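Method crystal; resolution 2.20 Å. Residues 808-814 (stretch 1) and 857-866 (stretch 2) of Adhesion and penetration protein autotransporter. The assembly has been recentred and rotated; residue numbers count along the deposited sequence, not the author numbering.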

ATOM      1  N   LEU A 808       8.944  16.539  -7.513  1.00 37.73           N
ATOM      2  CA  LEU A 808       8.337  17.682  -6.891  1.00 39.86           C
ATOM      3  C   LEU A 808       8.099  18.737  -7.938  1.00 40.08           C
ATOM      4  O   LEU A 808       8.615  18.679  -9.014  1.00 42.59           O
ATOM      5  N   GLN A 809       7.291  19.704  -7.603  1.00 40.33           N
ATOM      6  CA  GLN A 809       7.052  20.802  -8.474  1.00 39.43           C
ATOM      7  C   GLN A 809       7.931  21.999  -8.224  1.00 41.44           C
ATOM      8  O   GLN A 809       8.905  22.204  -8.899  1.00 42.57           O
ATOM      9  N   ASN A 810       7.591  22.778  -7.227  1.00 38.87           N
ATOM     10  CA  ASN A 810       8.455  23.795  -6.695  1.00 39.11           C
ATOM     11  C   ASN A 810       9.076  23.330  -5.398  1.00 43.31           C
ATOM     12  O   ASN A 810       8.485  22.591  -4.665  1.00 41.27           O
ATOM     13  N   LEU A 811      10.298  23.757  -5.164  1.00 39.56           N
ATOM     14  CA  LEU A 811      11.049  23.389  -4.006  1.00 37.02           C
ATOM     15  C   LEU A 811      11.874  24.570  -3.586  1.00 36.22           C
ATOM     16  O   LEU A 811      12.525  25.164  -4.381  1.00 39.83           O
ATOM     17  N   THR A 812      11.832  24.913  -2.318  1.00 37.53           N
ATOM     18  CA  THR A 812      12.549  26.072  -1.808  1.00 34.28           C
ATOM     19  C   THR A 812      13.489  25.659  -0.691  1.00 38.00           C
ATOM     20  O   THR A 812      13.061  25.057   0.295  1.00 41.85           O
ATOM     21  N   LEU A 813      14.770  25.972  -0.846  1.00 32.96           N
ATOM     22  CA  LEU A 813      15.756  25.632   0.171  1.00 32.93           C
ATOM     23  C   LEU A 813      16.183  26.865   0.935  1.00 33.91           C
ATOM     24  O   LEU A 813      16.242  27.959   0.382  1.00 40.16           O
ATOM     25  N   ASN A 814      16.493  26.675   2.210  1.00 38.04           N
ATOM     26  CA  ASN A 814      17.012  27.740   3.048  1.00 35.67           C
ATOM     27  C   ASN A 814      17.803  27.119   4.181  1.00 37.72           C
ATOM     28  O   ASN A 814      17.224  26.585   5.126  1.00 39.97           O
ATOM     29  N   GLY A 857       9.095  22.139 -11.344  1.00 41.40           N
ATOM     30  CA  GLY A 857       8.735  23.540 -11.231  1.00 41.90           C
ATOM     31  C   GLY A 857       9.939  24.392 -10.912  1.00 41.30           C
ATOM     32  O   GLY A 857      11.025  24.143 -11.424  1.00 46.13           O
ATOM     33  N   LYS A 858       9.753  25.394 -10.060  1.00 45.79           N
ATOM     34  CA  LYS A 858      10.850  26.278  -9.680  1.00 46.92           C
ATOM     35  C   LYS A 858      11.575  25.825  -8.417  1.00 47.56           C
ATOM     36  O   LYS A 858      10.971  25.707  -7.352  1.00 49.20           O
ATOM     37  N   LEU A 859      12.871  25.564  -8.548  1.00 45.33           N
ATOM     38  CA  LEU A 859      13.737  25.414  -7.392  1.00 42.72           C
ATOM     39  C   LEU A 859      14.292  26.798  -7.101  1.00 44.14           C
ATOM     40  O   LEU A 859      14.521  27.577  -8.024  1.00 50.51           O
ATOM     41  N   SER A 860      14.490  27.112  -5.825  1.00 42.01           N
ATOM     42  CA  SER A 860      15.015  28.416  -5.439  1.00 39.67           C
ATOM     43  C   SER A 860      15.540  28.407  -4.011  1.00 37.64           C
ATOM     44  O   SER A 860      15.245  27.500  -3.230  1.00 38.61           O
ATOM     45  N   GLY A 861      16.328  29.425  -3.681  1.00 42.85           N
ATOM     46  CA  GLY A 861      16.891  29.556  -2.351  1.00 40.05           C
ATOM     47  C   GLY A 861      18.349  29.151  -2.314  1.00 37.80           C
ATOM     48  O   GLY A 861      19.077  29.329  -3.289  1.00 39.88           O
ATOM     49  N   GLN A 862      18.771  28.598  -1.182  1.00 37.83           N
ATOM     50  CA  GLN A 862      20.148  28.161  -1.006  1.00 42.05           C
ATOM     51  C   GLN A 862      20.228  26.983  -0.033  1.00 39.87           C
ATOM     52  O   GLN A 862      19.410  26.860   0.879  1.00 40.07           O
ATOM     53  N   GLY A 863      21.216  26.119  -0.234  1.00 37.92           N
ATOM     54  CA  GLY A 863      21.386  24.946   0.601  1.00 40.59           C
ATOM     55  C   GLY A 863      22.409  23.987   0.025  1.00 43.11           C
ATOM     56  O   GLY A 863      23.249  24.377  -0.787  1.00 42.89           O
ATOM     57  N   THR A 864      22.336  22.725   0.437  1.00 38.42           N
ATOM     58  CA  THR A 864      23.291  21.721  -0.009  1.00 37.44           C
ATOM     59  C   THR A 864      22.586  20.502  -0.581  1.00 36.45           C
ATOM     60  O   THR A 864      21.540  20.099  -0.080  1.00 40.86           O
ATOM     61  N   PHE A 865      23.155  19.926  -1.638  1.00 37.21           N
ATOM     62  CA  PHE A 865      22.738  18.616  -2.124  1.00 33.73           C
ATOM     63  C   PHE A 865      23.893  17.629  -1.952  1.00 38.41           C
ATOM     64  O   PHE A 865      25.012  17.904  -2.379  1.00 39.80           O
ATOM     65  N   GLN A 866      23.624  16.491  -1.315  1.00 37.76           N
ATOM     66  CA  GLN A 866      24.637  15.453  -1.120  1.00 37.07           C
ATOM     67  C   GLN A 866      24.454  14.301  -2.107  1.00 36.92           C
ATOM     68  O   GLN A 866      23.387  13.685  -2.169  1.00 38.69           O
TER

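Two short strands of one chain pair in parallel, their backbones hydrogen-bonded in register while leucines pack on one side of the sheet and hydroxyls gather round a water on the other. The pairing sets L811 beside L859 and T812 beside S860; L811 N donates to K858 O (3.0 Å), S860 N to L811 O (3.1 Å), L813 N to S860 O (2.9 Å) and Q862 N to L813 O (3.0 Å). N810 (chi1 m) begins the ladder with its side chain: the amide bends over so that OD1 accepts from K858 N at 2.6 Å in a nearly straight bond, while ND2 is satisfied elsewhere in the structure. K858 itself, t at chi1 and chi2, leads its amine away from the contact. L811 and L859 share a face and the same rotamer, t at chi1 and p at chi2, and meet through L811 CD2 and L859 CD1 at 4.1 Å. L813 points toward the second stretch and is the residue most covered by it; in its m,t rotamer, CD1 reaches F865 CZ at 3.8 Å, meeting the ring obliquely, and CG lies 4.5 Å from L859 CD1. F865 (chi1 m) starts out sideways, but its ring tip comes back to this leucine. G863 passes beneath the same methyl, with CA 4.3 Å from L813 CD1; an ideal CB there would be tight against it. On the face carrying T812 (m) and S860 (p), the hydroxyls OG1 and OG stand 3.5 Å apart, and a water joins them, 2.8 Å from T812 OG1 and 2.9 Å from S860 OG. The same water donates to K858 O at 2.8 Å, tying both side chains to the backbone. At G861 the chain turns a corner, and an ideal CB would clash with L813 O.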

ATOM      1  CB  LEU A 808       9.237  18.249  -5.800  1.00 34.75           C
ATOM      2  CG  LEU A 808       9.751  17.350  -4.711  1.00 33.16           C
ATOM      3  CD1 LEU A 808      10.746  18.040  -3.904  1.00 33.99           C
ATOM      4  CD2 LEU A 808       8.652  16.832  -3.855  1.00 37.35           C
ATOM      5  CB  GLN A 809       5.624  21.255  -8.296  1.00 41.10           C
ATOM      6  CG  GLN A 809       5.082  22.132  -9.355  1.00 42.81           C
ATOM      7  CD  GLN A 809       5.324  21.636 -10.723  1.00 43.09           C
ATOM      8  OE1 GLN A 809       5.284  20.460 -10.998  1.00 44.23           O
ATOM      9  NE2 GLN A 809       5.548  22.533 -11.598  1.00 42.13           N
ATOM     10  CB  ASN A 810       7.699  25.102  -6.519  1.00 38.56           C
ATOM     11  CG  ASN A 810       6.953  25.516  -7.771  1.00 45.49           C
ATOM     12  OD1 ASN A 810       7.525  25.758  -8.810  1.00 41.79           O
ATOM     13  ND2 ASN A 810       5.668  25.605  -7.654  1.00 48.07           N
ATOM     14  CB  LEU A 811      11.959  22.214  -4.341  1.00 37.12           C
ATOM     15  CG  LEU A 811      13.084  21.829  -3.399  1.00 32.52           C
ATOM     16  CD1 LEU A 811      12.567  21.382  -2.136  1.00 32.34           C
ATOM     17  CD2 LEU A 811      13.974  20.776  -4.004  1.00 29.95           C
ATOM     18  CB  THR A 812      11.577  27.139  -1.283  1.00 34.45           C
ATOM     19  OG1 THR A 812      10.824  27.681  -2.374  1.00 32.04           O
ATOM     20  CG2 THR A 812      12.341  28.258  -0.596  1.00 43.51           C
ATOM     21  CB  LEU A 813      16.989  24.989  -0.457  1.00 31.49           C
ATOM     22  CG  LEU A 813      16.764  23.614  -1.061  1.00 34.77           C
ATOM     23  CD1 LEU A 813      18.095  22.922  -1.261  1.00 30.93           C
ATOM     24  CD2 LEU A 813      15.863  22.806  -0.147  1.00 35.20           C
ATOM     25  CB  ASN A 814      15.866  28.595   3.593  1.00 41.67           C
ATOM     26  CG  ASN A 814      16.266  29.407   4.816  1.00 47.25           C
ATOM     27  OD1 ASN A 814      17.451  29.627   5.076  1.00 45.09           O
ATOM     28  ND2 ASN A 814      15.270  29.859   5.576  1.00 49.23           N
ATOM     29  CB  LYS A 858      10.358  27.718  -9.497  1.00 51.27           C
ATOM     30  CG  LYS A 858      11.424  28.661  -8.936  1.00 51.41           C
ATOM     31  CD  LYS A 858      10.873  30.056  -8.680  1.00 59.10           C
ATOM     32  CE  LYS A 858      10.706  30.838  -9.974  1.00 72.25           C
ATOM     33  NZ  LYS A 858      10.047  32.162  -9.750  1.00 71.24           N
ATOM     34  CB  LEU A 859      14.878  24.436  -7.681  1.00 43.21           C
ATOM     35  CG  LEU A 859      16.139  24.609  -6.821  1.00 39.05           C
ATOM     36  CD1 LEU A 859      15.930  24.078  -5.412  1.00 38.91           C
ATOM     37  CD2 LEU A 859      17.326  23.926  -7.464  1.00 39.74           C
ATOM     38  CB  SER A 860      13.946  29.500  -5.596  1.00 44.54           C
ATOM     39  OG  SER A 860      12.842  29.260  -4.740  1.00 42.99           O
ATOM     40  CB  GLN A 862      21.031  29.327  -0.536  1.00 43.91           C
ATOM     41  CG  GLN A 862      20.933  29.666   0.947  1.00 45.23           C
ATOM     42  CD  GLN A 862      21.804  28.772   1.825  1.00 46.92           C
ATOM     43  OE1 GLN A 862      22.731  28.114   1.345  1.00 49.72           O
ATOM     44  NE2 GLN A 862      21.506  28.749   3.117  1.00 40.33           N
ATOM     45  CB  THR A 864      24.186  21.257   1.157  1.00 39.71           C
ATOM     46  OG1 THR A 864      24.985  22.355   1.617  1.00 37.89           O
ATOM     47  CG2 THR A 864      25.097  20.107   0.722  1.00 37.55           C
ATOM     48  CB  PHE A 865      22.327  18.677  -3.595  1.00 33.66           C
ATOM     49  CG  PHE A 865      21.044  19.429  -3.849  1.00 34.96           C
ATOM     50  CD1 PHE A 865      19.815  18.801  -3.717  1.00 35.91           C
ATOM     51  CD2 PHE A 865      21.068  20.757  -4.246  1.00 33.34           C
ATOM     52  CE1 PHE A 865      18.636  19.489  -3.964  1.00 29.18           C
ATOM     53  CE2 PHE A 865      19.894  21.448  -4.494  1.00 30.05           C
ATOM     54  CZ  PHE A 865      18.678  20.813  -4.352  1.00 26.58           C
ATOM     55  CB  GLN A 866      24.612  14.935   0.321  1.00 37.64           C
ATOM     56  CG  GLN A 866      24.972  15.988   1.349  1.00 37.27           C
ATOM     57  CD  GLN A 866      25.035  15.447   2.770  1.00 39.79           C
ATOM     58  OE1 GLN A 866      24.303  14.531   3.136  1.00 36.57           O
ATOM     59  NE2 GLN A 866      25.908  16.032   3.582  1.00 37.96           N
TER
HETATM   60  O   HOH W   1      10.674  27.459  -5.170  1.00 42.58           O